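Local coordinates for 450aa long hypothetical fmu protein (Pyrococcus horikoshii, PDB 2YXL) that probably methylates cytosine at carbon 5 in RNA with S-adenosyl-L-methionine as methyl donor, and binds the cofactor analogue sinefungin, at residues A[199-204]-A[220-225]; A[228-233]-A[239-244]; A[252-257]-A[414-419]; A[276-281]-A[309-314]. All coordinates share one frame; numbering follows the deposited sequence.

In the fold
Interactions 1 and 2 belong to the small antiparallel sheet with its covering helix, interactions 3 and 4 to the methyltransferase part. Interactions 1 and 2 lie closest together, about 11 Å between centres, and merge where Val201 CG1 packs on Ile241 CG2 at 3.7 Å. Interactions 3 and 4, about 18 Å apart between centres, meet through Ser252 and Pro257, which lie against helix 272-280 and Met281. A further touch, Gln244 on His276, couples interaction 2 to interaction 4 across the two parts. The side chains of Val243, Ala278 and Val254 stay about 10, 12 and 14 Å from the bound sinefungin.

Interaction 1: A[199-204]-A[220-225]; sequences EEVIGE and TILKIK
Leu222 reaches from strand 221-225 to the helix residues Val201 and Ile202, and its side chain makes every contact between the segments. At CB the chain leaves the strand in the direction of the helix, without yet meeting it. The next atom, CG, is anti to the carbonyl carbon (chi1 -51°), and from there the two methyls divide the helix surface between them. CD1 takes the side nearer Val201, where it meets CG1 at 3.9 Å, and it also comes within 4.0 Å of CG1 of Ile202. CD2 turns to Ile202, sitting 3.8 Å from its CG1 and lying just as near its CD1, so that this branch runs along the outer part of the isoleucine. Ile202 joins in with the end of its side chain, since its CB does not head for the strand; the extended outer chain (chi2 176°) carries CD1 to the leucine. The backbones stay well apart, with 8.3 Å between the CA atoms of Ile202 and Leu222, a gap bridged by branched aliphatic groups. Were Leu222 cut back to an alanine, Val201 and Ile202 would probably lose their partner on this strand and a gap would open beneath the helix. The contact illustrates helix-on-sheet packing in a ferredoxin-like domain: helix 198-207 covers one face of an antiparallel sheet in which strand 221-225 is flanked by strands 186-191 and 212-214, and Leu222 completes its surroundings with Val191, Val212, Val198 and Leu205.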
loop_
_atom_site.group_PDB
_atom_site.type_symbol
_atom_site.label_atom_id
_atom_site.label_comp_id
_atom_site.label_asym_id
_atom_site.label_seq_id
_atom_site.Cartn_x
_atom_site.Cartn_y
_atom_site.Cartn_z
ATOM N N GLU A 199 3.224 -17.345 -19.209
ATOM C CA GLU A 199 3.827 -16.961 -20.490
ATOM C C GLU A 199 2.832 -16.271 -21.425
ATOM O O GLU A 199 3.178 -15.301 -22.104
ATOM C CB GLU A 199 4.465 -18.171 -21.186
ATOM C CG GLU A 199 5.798 -18.634 -20.583
ATOM C CD GLU A 199 6.894 -17.575 -20.643
ATOM O OE1 GLU A 199 7.614 -17.413 -19.632
ATOM O OE2 GLU A 199 7.039 -16.903 -21.691
ATOM N N GLU A 200 1.603 -16.781 -21.447
ATOM C CA GLU A 200 0.509 -16.194 -22.219
ATOM C C GLU A 200 0.263 -14.742 -21.799
ATOM O O GLU A 200 0.086 -13.866 -22.650
ATOM C CB GLU A 200 -0.757 -17.040 -22.042
ATOM C CG GLU A 200 -2.048 -16.426 -22.575
ATOM C CD GLU A 200 -3.277 -16.864 -21.785
ATOM O OE1 GLU A 200 -4.389 -16.850 -22.356
ATOM O OE2 GLU A 200 -3.135 -17.220 -20.593
ATOM N N VAL A 201 0.266 -14.500 -20.487
ATOM C CA VAL A 201 0.108 -13.155 -19.930
ATOM C C VAL A 201 1.309 -12.268 -20.275
ATOM O O VAL A 201 1.133 -11.135 -20.731
ATOM C CB VAL A 201 -0.131 -13.193 -18.395
ATOM C CG1 VAL A 201 -0.021 -11.800 -17.784
ATOM C CG2 VAL A 201 -1.489 -13.806 -18.078
ATOM N N ILE A 202 2.518 -12.789 -20.065
ATOM C CA ILE A 202 3.754 -12.080 -20.416
ATOM C C ILE A 202 3.738 -11.623 -21.881
ATOM O O ILE A 202 4.036 -10.464 -22.177
ATOM C CB ILE A 202 5.020 -12.936 -20.120
ATOM C CG1 ILE A 202 5.217 -13.091 -18.607
ATOM C CG2 ILE A 202 6.268 -12.325 -20.771
ATOM C CD1 ILE A 202 6.372 -13.997 -18.213
ATOM N N GLY A 203 3.375 -12.537 -22.782
ATOM C CA GLY A 203 3.261 -12.234 -24.210
ATOM C C GLY A 203 2.261 -11.134 -24.530
ATOM O O GLY A 203 2.540 -10.256 -25.348
ATOM N N GLU A 204 1.098 -11.186 -23.879
ATOM C CA GLU A 204 0.048 -10.181 -24.059
ATOM C C GLU A 204 0.485 -8.807 -23.543
ATOM O O GLU A 204 0.121 -7.779 -24.120
ATOM C CB GLU A 204 -1.249 -10.624 -23.367
ATOM C CG GLU A 204 -2.491 -9.819 -23.764
ATOM C CD GLU A 204 -3.670 -10.035 -22.825
ATOM O OE1 GLU A 204 -3.920 -11.192 -22.419
ATOM O OE2 GLU A 204 -4.358 -9.044 -22.497
ATOM N N THR A 220 4.494 -16.886 -10.502
ATOM C CA THR A 220 3.202 -16.338 -10.920
ATOM C C THR A 220 3.128 -14.827 -10.687
ATOM O O THR A 220 2.160 -14.175 -11.093
ATOM C CB THR A 220 2.010 -17.043 -10.239
ATOM O OG1 THR A 220 2.252 -17.159 -8.834
ATOM C CG2 THR A 220 1.796 -18.423 -10.830
ATOM N N ILE A 221 4.157 -14.283 -10.038
ATOM C CA ILE A 221 4.273 -12.845 -9.811
ATOM C C ILE A 221 5.105 -12.185 -10.914
ATOM O O ILE A 221 6.195 -12.656 -11.259
ATOM C CB ILE A 221 4.864 -12.529 -8.402
ATOM C CG1 ILE A 221 3.850 -12.862 -7.293
ATOM C CG2 ILE A 221 5.339 -11.071 -8.296
ATOM C CD1 ILE A 221 2.661 -11.899 -7.188
ATOM N N LEU A 222 4.574 -11.099 -11.467
ATOM C CA LEU A 222 5.273 -10.333 -12.488
ATOM C C LEU A 222 5.426 -8.892 -12.056
ATOM O O LEU A 222 4.489 -8.286 -11.532
ATOM C CB LEU A 222 4.520 -10.382 -13.823
ATOM C CG LEU A 222 4.091 -11.730 -14.410
ATOM C CD1 LEU A 222 3.153 -11.497 -15.580
ATOM C CD2 LEU A 222 5.290 -12.577 -14.827
ATOM N N LYS A 223 6.614 -8.342 -12.275
ATOM C CA LYS A 223 6.818 -6.912 -12.116
ATOM C C LYS A 223 6.735 -6.259 -13.490
ATOM O O LYS A 223 7.435 -6.660 -14.421
ATOM C CB LYS A 223 8.142 -6.614 -11.408
ATOM C CG LYS A 223 8.162 -7.094 -9.955
ATOM C CD LYS A 223 9.528 -6.911 -9.289
ATOM C CE LYS A 223 9.465 -7.222 -7.779
ATOM N NZ LYS A 223 9.304 -8.687 -7.465
ATOM N N ILE A 224 5.836 -5.289 -13.621
ATOM C CA ILE A 224 5.660 -4.559 -14.872
ATOM C C ILE A 224 5.989 -3.082 -14.680
ATOM O O ILE A 224 5.662 -2.495 -13.648
ATOM C CB ILE A 224 4.242 -4.754 -15.490
ATOM C CG1 ILE A 224 3.144 -4.167 -14.592
ATOM C CG2 ILE A 224 3.984 -6.234 -15.784
ATOM C CD1 ILE A 224 1.789 -4.007 -15.275
ATOM N N LYS A 225 6.656 -2.496 -15.669
ATOM C CA LYS A 225 7.067 -1.100 -15.598
ATOM C C LYS A 225 5.914 -0.201 -16.034
ATOM O O LYS A 225 5.473 -0.254 -17.185
ATOM C CB LYS A 225 8.309 -0.857 -16.467
ATOM C CG LYS A 225 9.085 0.413 -16.125
ATOM C CD LYS A 225 10.390 0.483 -16.905
ATOM C CE LYS A 225 11.415 1.395 -16.242
ATOM N NZ LYS A 225 11.112 2.843 -16.427
#

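Interaction 2: A[228-233]-A[239-244]; sequences YNFDTS and GKIIVQ
Phe230 lies crosswise to both Ile241 and Val243, its side chain at roughly a right angle to each. Its CG stands opposite the carbonyl carbon (chi1 -75°), which sends the far end of the ring to the strand. Ile241 CD1 comes to the ring edge, near its plane, 3.9 Å from CE2, and has Tyr228 CE2 at 4.3 Å as well. Val243 CG2 approaches obliquely and is nearest Phe230 CZ, at 3.6 Å. The ring of Tyr228 presents its edge to a face of Phe230, with CD2 of Tyr228 3.7 Å above the centre of the phenylalanine ring. Tyr228 is fixed farther out by a hydrogen bond between Tyr228 OH and Ser233 OG (2.7 Å), and Ser233 OG also caps the following helix at Phe236 N. Replacing Phe230 by a serine would probably leave Val243 CG2 without its ring partner, Ile241 CD1 with Tyr228 alone of the two rings, and the Tyr228 edge without the face it meets. The loop between strand 221-225 and helix 234-237 thus folds back over an edge strand of the four-stranded antiparallel sheet, where Phe230 also touches Ile187 and Ile189 of strand 186-191, Phe236 packs edge-to-face with it, and Tyr228 reaches Leu205 of helix 198-207.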
loop_
_atom_site.group_PDB
_atom_site.type_symbol
_atom_site.label_atom_id
_atom_site.label_comp_id
_atom_site.label_asym_id
_atom_site.label_seq_id
_atom_site.Cartn_x
_atom_site.Cartn_y
_atom_site.Cartn_z
ATOM N N TYR A 228 0.551 1.719 -16.409
ATOM C CA TYR A 228 -0.296 0.679 -16.973
ATOM C C TYR A 228 -1.756 0.894 -16.591
ATOM O O TYR A 228 -2.106 0.907 -15.408
ATOM C CB TYR A 228 0.181 -0.699 -16.511
ATOM C CG TYR A 228 -0.530 -1.859 -17.168
ATOM C CD1 TYR A 228 -0.175 -2.280 -18.449
ATOM C CD2 TYR A 228 -1.550 -2.544 -16.505
ATOM C CE1 TYR A 228 -0.820 -3.348 -19.059
ATOM C CE2 TYR A 228 -2.201 -3.615 -17.105
ATOM C CZ TYR A 228 -1.830 -4.013 -18.382
ATOM O OH TYR A 228 -2.465 -5.072 -18.988
ATOM N N ASN A 229 -2.599 1.062 -17.606
ATOM C CA ASN A 229 -4.026 1.280 -17.404
ATOM C C ASN A 229 -4.778 -0.040 -17.226
ATOM O O ASN A 229 -4.893 -0.834 -18.164
ATOM C CB ASN A 229 -4.606 2.091 -18.567
ATOM C CG ASN A 229 -5.971 2.689 -18.252
ATOM O OD1 ASN A 229 -6.556 3.382 -19.084
ATOM N ND2 ASN A 229 -6.480 2.427 -17.053
ATOM N N PHE A 230 -5.288 -0.258 -16.016
ATOM C CA PHE A 230 -5.981 -1.500 -15.665
ATOM C C PHE A 230 -7.430 -1.573 -16.153
ATOM O O PHE A 230 -7.928 -2.663 -16.445
ATOM C CB PHE A 230 -5.923 -1.746 -14.153
ATOM C CG PHE A 230 -4.582 -2.228 -13.664
ATOM C CD1 PHE A 230 -3.700 -1.353 -13.035
ATOM C CD2 PHE A 230 -4.202 -3.558 -13.827
ATOM C CE1 PHE A 230 -2.456 -1.796 -12.576
ATOM C CE2 PHE A 230 -2.961 -4.009 -13.376
ATOM C CZ PHE A 230 -2.086 -3.126 -12.750
ATOM N N ASP A 231 -8.103 -0.425 -16.238
ATOM C CA ASP A 231 -9.506 -0.394 -16.679
ATOM C C ASP A 231 -9.686 -0.378 -18.206
ATOM O O ASP A 231 -10.809 -0.253 -18.703
ATOM C CB ASP A 231 -10.305 0.738 -16.001
ATOM C CG ASP A 231 -9.566 2.068 -15.989
ATOM O OD1 ASP A 231 -8.514 2.163 -15.324
ATOM O OD2 ASP A 231 -10.055 3.026 -16.623
ATOM N N THR A 232 -8.580 -0.509 -18.936
ATOM C CA THR A 232 -8.613 -0.706 -20.389
ATOM C C THR A 232 -7.847 -1.974 -20.778
ATOM O O THR A 232 -7.803 -2.350 -21.952
ATOM C CB THR A 232 -8.036 0.504 -21.166
ATOM O OG1 THR A 232 -6.704 0.777 -20.715
ATOM C CG2 THR A 232 -8.906 1.743 -20.984
ATOM N N SER A 233 -7.249 -2.623 -19.781
ATOM C CA SER A 233 -6.488 -3.853 -19.980
ATOM C C SER A 233 -7.398 -5.052 -20.224
ATOM O O SER A 233 -8.346 -5.289 -19.468
ATOM C CB SER A 233 -5.591 -4.123 -18.771
ATOM O OG SER A 233 -5.115 -5.458 -18.774
ATOM N N GLY A 239 -9.988 -11.073 -15.898
ATOM C CA GLY A 239 -9.648 -11.658 -14.602
ATOM C C GLY A 239 -8.427 -12.556 -14.629
ATOM O O GLY A 239 -8.338 -13.517 -13.861
ATOM N N LYS A 240 -7.486 -12.237 -15.511
ATOM C CA LYS A 240 -6.259 -13.016 -15.655
ATOM C C LYS A 240 -5.164 -12.530 -14.708
ATOM O O LYS A 240 -4.255 -13.294 -14.366
ATOM C CB LYS A 240 -5.758 -12.979 -17.103
ATOM C CG LYS A 240 -6.699 -13.625 -18.114
ATOM C CD LYS A 240 -6.126 -13.583 -19.524
ATOM C CE LYS A 240 -7.052 -14.276 -20.511
ATOM N NZ LYS A 240 -6.562 -14.154 -21.910
ATOM N N ILE A 241 -5.256 -11.265 -14.293
ATOM C CA ILE A 241 -4.255 -10.643 -13.418
ATOM C C ILE A 241 -4.867 -9.810 -12.286
ATOM O O ILE A 241 -5.951 -9.236 -12.434
ATOM C CB ILE A 241 -3.248 -9.755 -14.207
ATOM C CG1 ILE A 241 -3.969 -8.617 -14.943
ATOM C CG2 ILE A 241 -2.409 -10.598 -15.165
ATOM C CD1 ILE A 241 -3.100 -7.408 -15.214
ATOM N N ILE A 242 -4.152 -9.745 -11.164
ATOM C CA ILE A 242 -4.554 -8.947 -10.004
ATOM C C ILE A 242 -3.319 -8.293 -9.374
ATOM O O ILE A 242 -2.245 -8.898 -9.335
ATOM C CB ILE A 242 -5.340 -9.805 -8.958
ATOM C CG1 ILE A 242 -5.865 -8.934 -7.807
ATOM C CG2 ILE A 242 -4.493 -10.986 -8.445
ATOM C CD1 ILE A 242 -6.928 -9.605 -6.932
ATOM N N VAL A 243 -3.467 -7.057 -8.901
ATOM C CA VAL A 243 -2.365 -6.341 -8.251
ATOM C C VAL A 243 -2.076 -6.947 -6.880
ATOM O O VAL A 243 -2.927 -6.932 -5.996
ATOM C CB VAL A 243 -2.652 -4.817 -8.104
ATOM C CG1 VAL A 243 -1.475 -4.100 -7.444
ATOM C CG2 VAL A 243 -2.953 -4.188 -9.457
ATOM N N GLN A 244 -0.873 -7.491 -6.720
ATOM C CA GLN A 244 -0.437 -8.071 -5.453
ATOM C C GLN A 244 1.084 -8.057 -5.363
ATOM O O GLN A 244 1.772 -8.365 -6.337
ATOM C CB GLN A 244 -0.957 -9.510 -5.291
ATOM C CG GLN A 244 -0.580 -10.154 -3.960
ATOM C CD GLN A 244 -1.156 -11.546 -3.762
ATOM O OE1 GLN A 244 -0.863 -12.475 -4.522
ATOM N NE2 GLN A 244 -1.961 -11.705 -2.714
#

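Interaction 3: A[252-257]-A[414-419]; sequences SIVLDP and VPLKSP
Val254 and Leu416 reach toward each other tip to tip, and a single methyl of the valine receives the whole end of the leucine. Val254 CG1 is 4.0 Å from Leu416 CD2 and 4.1 Å from Leu416 CD1, so it faces the fork of the isopropyl group instead of one branch. This methyl stands opposite the backbone N across the CA-CB bond (chi1 163°), which aims it at the loop. The second methyl, CG2, has a more distant neighbour, the carbonyl oxygen of Ser418 at 4.4 Å, a loose van der Waals approach. The contact is small, about 100 Å² in all, and the chains keep their distance, 8.5 Å between the CA atoms of Val254 and Leu416.

A second shell positions each partner. On the helical side, Asp256 N bonds to Ser252 O in the last turn, after which Asp256 leaves the helix with positive phi; Leu255 O accepts a hydrogen bond from Lys333 NZ, and Ser252 packs against helix 272-280. On the loop side, the backbone of Val414 is bonded to Leu445, and Leu416 rests on Tyr443 and Leu445. Farther along, a cis peptide bond precedes Pro419, whose side chain touches Arg217. The pairing is plain surface packing that joins residues 162 positions apart: it ties the C-terminal end of helix 246-255 to the loop between strands 412-413 and 421-422, beside strand 441-447, which lies antiparallel to strand 383-389 in the large methyltransferase sheet.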
loop_
_atom_site.group_PDB
_atom_site.type_symbol
_atom_site.label_atom_id
_atom_site.label_comp_id
_atom_site.label_asym_id
_atom_site.label_seq_id
_atom_site.Cartn_x
_atom_site.Cartn_y
_atom_site.Cartn_z
ATOM N N SER A 252 -0.054 -16.982 1.056
ATOM C CA SER A 252 -0.985 -18.058 0.704
ATOM C C SER A 252 -0.284 -19.378 0.396
ATOM O O SER A 252 -0.784 -20.443 0.753
ATOM C CB SER A 252 -1.878 -17.656 -0.470
ATOM O OG SER A 252 -2.779 -16.630 -0.098
ATOM N N ILE A 253 0.871 -19.305 -0.266
ATOM C CA ILE A 253 1.640 -20.503 -0.614
ATOM C C ILE A 253 2.177 -21.193 0.645
ATOM O O ILE A 253 2.176 -22.419 0.733
ATOM C CB ILE A 253 2.781 -20.187 -1.631
ATOM C CG1 ILE A 253 2.187 -19.785 -2.983
ATOM C CG2 ILE A 253 3.721 -21.390 -1.816
ATOM C CD1 ILE A 253 3.092 -18.906 -3.837
ATOM N N VAL A 254 2.611 -20.392 1.615
ATOM C CA VAL A 254 3.135 -20.900 2.887
ATOM C C VAL A 254 2.066 -21.645 3.706
ATOM O O VAL A 254 2.314 -22.758 4.176
ATOM C CB VAL A 254 3.809 -19.767 3.714
ATOM C CG1 VAL A 254 3.978 -20.160 5.185
ATOM C CG2 VAL A 254 5.155 -19.402 3.099
ATOM N N LEU A 255 0.888 -21.034 3.852
ATOM C CA LEU A 255 -0.248 -21.653 4.540
ATOM C C LEU A 255 -0.594 -22.993 3.888
ATOM O O LEU A 255 -0.946 -23.966 4.576
ATOM C CB LEU A 255 -1.474 -20.732 4.499
ATOM C CG LEU A 255 -2.441 -20.614 5.692
ATOM C CD1 LEU A 255 -3.854 -20.313 5.197
ATOM C CD2 LEU A 255 -2.467 -21.822 6.631
ATOM N N ASP A 256 -0.495 -23.013 2.558
ATOM C CA ASP A 256 -0.629 -24.223 1.746
ATOM C C ASP A 256 -2.008 -24.897 1.853
ATOM O O ASP A 256 -2.111 -26.026 2.335
ATOM C CB ASP A 256 0.506 -25.209 2.068
ATOM C CG ASP A 256 0.592 -26.351 1.077
ATOM O OD1 ASP A 256 1.057 -27.439 1.477
ATOM O OD2 ASP A 256 0.197 -26.163 -0.098
ATOM N N PRO A 257 -3.071 -24.205 1.398
ATOM C CA PRO A 257 -4.400 -24.812 1.416
ATOM C C PRO A 257 -4.558 -25.877 0.334
ATOM O O PRO A 257 -4.037 -25.716 -0.773
ATOM C CB PRO A 257 -5.328 -23.625 1.152
ATOM C CG PRO A 257 -4.506 -22.686 0.348
ATOM C CD PRO A 257 -3.103 -22.832 0.856
ATOM N N VAL A 414 5.545 -23.442 13.473
ATOM C CA VAL A 414 6.101 -24.267 12.397
ATOM C C VAL A 414 7.193 -23.451 11.706
ATOM O O VAL A 414 6.902 -22.407 11.121
ATOM C CB VAL A 414 5.023 -24.695 11.362
ATOM C CG1 VAL A 414 5.610 -25.656 10.332
ATOM C CG2 VAL A 414 3.822 -25.325 12.049
ATOM N N PRO A 415 8.455 -23.925 11.779
ATOM C CA PRO A 415 9.612 -23.173 11.284
ATOM C C PRO A 415 9.489 -22.803 9.808
ATOM O O PRO A 415 9.063 -23.627 8.994
ATOM C CB PRO A 415 10.781 -24.143 11.496
ATOM C CG PRO A 415 10.322 -25.062 12.567
ATOM C CD PRO A 415 8.855 -25.229 12.339
ATOM N N LEU A 416 9.851 -21.564 9.487
ATOM C CA LEU A 416 9.797 -21.040 8.124
ATOM C C LEU A 416 11.175 -20.579 7.663
ATOM O O LEU A 416 11.892 -19.915 8.415
ATOM C CB LEU A 416 8.809 -19.867 8.052
ATOM C CG LEU A 416 7.378 -20.059 7.525
ATOM C CD1 LEU A 416 6.769 -21.408 7.883
ATOM C CD2 LEU A 416 6.491 -18.930 8.017
ATOM N N LYS A 417 11.543 -20.932 6.431
ATOM C CA LYS A 417 12.809 -20.472 5.850
ATOM C C LYS A 417 12.634 -19.797 4.485
ATOM O O LYS A 417 13.128 -18.690 4.274
ATOM C CB LYS A 417 13.834 -21.610 5.776
ATOM C CG LYS A 417 15.268 -21.196 6.153
ATOM C CD LYS A 417 16.129 -20.756 4.954
ATOM C CE LYS A 417 16.114 -19.241 4.710
ATOM N NZ LYS A 417 16.650 -18.422 5.841
ATOM N N SER A 418 11.925 -20.450 3.569
ATOM C CA SER A 418 11.760 -19.918 2.215
ATOM C C SER A 418 10.586 -18.953 2.076
ATOM O O SER A 418 9.540 -19.165 2.682
ATOM C CB SER A 418 11.627 -21.053 1.205
ATOM O OG SER A 418 12.892 -21.623 0.948
ATOM N N PRO A 419 10.746 -17.903 1.245
ATOM C CA PRO A 419 11.960 -17.551 0.515
ATOM C C PRO A 419 12.749 -16.386 1.125
ATOM O O PRO A 419 13.763 -15.968 0.565
ATOM C CB PRO A 419 11.405 -17.143 -0.851
ATOM C CG PRO A 419 9.981 -16.621 -0.552
ATOM C CD PRO A 419 9.640 -17.005 0.875
#

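Interaction 4: A[276-281]-A[309-314]; sequences HLAELM and IKIVKP
Ala278 and Met281, three residues apart and so on one side of the helix end, meet Ile309 and Ile311 by apolar contact alone. The small CB of Ala278 fits against two ends of Ile309, CG2 at 3.6 Å and CD1 at 3.8 Å, and has Ile311 CD1 a little farther off. Met281 works by reach: its chain bends at the sulfur (chi3 75°), bringing CE within 3.8 Å of Ile311 CD1, and the two side chains pass at a slant. Ile287 of strand 286-290 touches Ala278, Met281 and Ile311.

Polar links lie around this patch. Within the helix, Met281 N bonds to Leu277 O at 3.0 Å, which holds the last turn. The CB of Glu279 points away from the isoleucines, and its carboxylate forms a salt bridge with Arg190, while Lys310 N is bonded to Asn283 OD1. The N-terminal end of helix 272-280 carries residues predicted to bind S-adenosyl-L-methionine.

The chemistry of the contact itself imposes no direction on the pairing: with methyl and methylene groups alone at a buried interface, it is probably shape and burial that set this helix of the Rossmann-like core against the segment leading into strand 312-315.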
loop_
_atom_site.group_PDB
_atom_site.type_symbol
_atom_site.label_atom_id
_atom_site.label_comp_id
_atom_site.label_asym_id
_atom_site.label_seq_id
_atom_site.Cartn_x
_atom_site.Cartn_y
_atom_site.Cartn_z
ATOM N N HIS A 276 -6.127 -15.879 -4.090
ATOM C CA HIS A 276 -4.949 -16.730 -4.272
ATOM C C HIS A 276 -5.143 -18.099 -3.607
ATOM O O HIS A 276 -4.731 -19.123 -4.152
ATOM C CB HIS A 276 -3.709 -16.022 -3.714
ATOM C CG HIS A 276 -2.405 -16.624 -4.143
ATOM N ND1 HIS A 276 -2.289 -17.479 -5.218
ATOM C CD2 HIS A 276 -1.150 -16.457 -3.660
ATOM C CE1 HIS A 276 -1.023 -17.833 -5.363
ATOM N NE2 HIS A 276 -0.311 -17.224 -4.432
ATOM N N LEU A 277 -5.779 -18.106 -2.434
ATOM C CA LEU A 277 -6.083 -19.348 -1.716
ATOM C C LEU A 277 -6.956 -20.268 -2.566
ATOM O O LEU A 277 -6.749 -21.482 -2.589
ATOM C CB LEU A 277 -6.773 -19.057 -0.378
ATOM C CG LEU A 277 -6.034 -18.318 0.746
ATOM C CD1 LEU A 277 -7.030 -17.831 1.790
ATOM C CD2 LEU A 277 -4.960 -19.177 1.402
ATOM N N ALA A 278 -7.917 -19.673 -3.274
ATOM C CA ALA A 278 -8.807 -20.405 -4.176
ATOM C C ALA A 278 -8.072 -21.056 -5.356
ATOM O O ALA A 278 -8.452 -22.142 -5.801
ATOM C CB ALA A 278 -9.911 -19.495 -4.674
ATOM N N GLU A 279 -7.030 -20.388 -5.855
ATOM C CA GLU A 279 -6.181 -20.932 -6.919
ATOM C C GLU A 279 -5.460 -22.188 -6.449
ATOM O O GLU A 279 -5.411 -23.188 -7.163
ATOM C CB GLU A 279 -5.136 -19.909 -7.371
ATOM C CG GLU A 279 -5.679 -18.709 -8.122
ATOM C CD GLU A 279 -4.580 -17.893 -8.787
ATOM O OE1 GLU A 279 -3.742 -18.477 -9.513
ATOM O OE2 GLU A 279 -4.560 -16.662 -8.595
ATOM N N LEU A 280 -4.902 -22.118 -5.242
ATOM C CA LEU A 280 -4.172 -23.233 -4.642
ATOM C C LEU A 280 -5.078 -24.413 -4.299
ATOM O O LEU A 280 -4.638 -25.562 -4.299
ATOM C CB LEU A 280 -3.422 -22.764 -3.395
ATOM C CG LEU A 280 -2.273 -21.782 -3.635
ATOM C CD1 LEU A 280 -1.896 -21.089 -2.341
ATOM C CD2 LEU A 280 -1.067 -22.495 -4.253
ATOM N N MET A 281 -6.341 -24.116 -4.007
ATOM C CA MET A 281 -7.349 -25.140 -3.742
ATOM C C MET A 281 -7.996 -25.596 -5.046
ATOM O O MET A 281 -8.903 -26.432 -5.038
ATOM C CB MET A 281 -8.412 -24.605 -2.779
ATOM C CG MET A 281 -7.891 -24.313 -1.381
ATOM S SD MET A 281 -8.857 -23.075 -0.492
ATOM C CE MET A 281 -10.316 -24.018 -0.040
ATOM N N ILE A 309 -13.705 -17.541 -9.590
ATOM C CA ILE A 309 -13.775 -18.188 -8.279
ATOM C C ILE A 309 -15.241 -18.473 -7.938
ATOM O O ILE A 309 -16.118 -17.648 -8.203
ATOM C CB ILE A 309 -13.148 -17.309 -7.159
ATOM C CG1 ILE A 309 -11.829 -16.647 -7.612
ATOM C CG2 ILE A 309 -13.000 -18.104 -5.858
ATOM C CD1 ILE A 309 -10.673 -17.599 -7.904
ATOM N N LYS A 310 -15.494 -19.641 -7.351
ATOM C CA LYS A 310 -16.862 -20.066 -7.041
ATOM C C LYS A 310 -17.033 -20.722 -5.663
ATOM O O LYS A 310 -18.129 -21.171 -5.316
ATOM C CB LYS A 310 -17.402 -20.980 -8.153
ATOM C CG LYS A 310 -16.534 -22.190 -8.473
ATOM C CD LYS A 310 -17.106 -22.977 -9.642
ATOM C CE LYS A 310 -16.273 -24.212 -9.943
ATOM N NZ LYS A 310 -16.875 -25.025 -11.034
ATOM N N ILE A 311 -15.959 -20.757 -4.879
ATOM C CA ILE A 311 -15.970 -21.432 -3.578
ATOM C C ILE A 311 -15.882 -20.474 -2.386
ATOM O O ILE A 311 -15.706 -20.907 -1.244
ATOM C CB ILE A 311 -14.836 -22.485 -3.468
ATOM C CG1 ILE A 311 -13.461 -21.819 -3.597
ATOM C CG2 ILE A 311 -15.033 -23.595 -4.503
ATOM C CD1 ILE A 311 -12.343 -22.579 -2.917
ATOM N N VAL A 312 -16.008 -19.177 -2.657
ATOM C CA VAL A 312 -15.876 -18.162 -1.613
ATOM C C VAL A 312 -17.238 -17.667 -1.132
ATOM O O VAL A 312 -18.059 -17.197 -1.923
ATOM C CB VAL A 312 -14.986 -16.972 -2.074
ATOM C CG1 VAL A 312 -15.048 -15.815 -1.074
ATOM C CG2 VAL A 312 -13.546 -17.427 -2.264
ATOM N N LYS A 313 -17.466 -17.793 0.173
ATOM C CA LYS A 313 -18.659 -17.252 0.810
ATOM C C LYS A 313 -18.280 -16.003 1.603
ATOM O O LYS A 313 -17.661 -16.104 2.666
ATOM C CB LYS A 313 -19.330 -18.298 1.709
ATOM C CG LYS A 313 -19.939 -19.468 0.947
ATOM C CD LYS A 313 -20.721 -20.396 1.865
ATOM C CE LYS A 313 -21.314 -21.564 1.088
ATOM N NZ LYS A 313 -22.155 -22.440 1.951
ATOM N N PRO A 314 -18.633 -14.816 1.074
ATOM C CA PRO A 314 -18.290 -13.553 1.725
ATOM C C PRO A 314 -19.222 -13.211 2.891
ATOM O O PRO A 314 -20.438 -13.412 2.801
ATOM C CB PRO A 314 -18.424 -12.528 0.595
ATOM C CG PRO A 314 -19.416 -13.119 -0.347
ATOM C CD PRO A 314 -19.381 -14.613 -0.183
#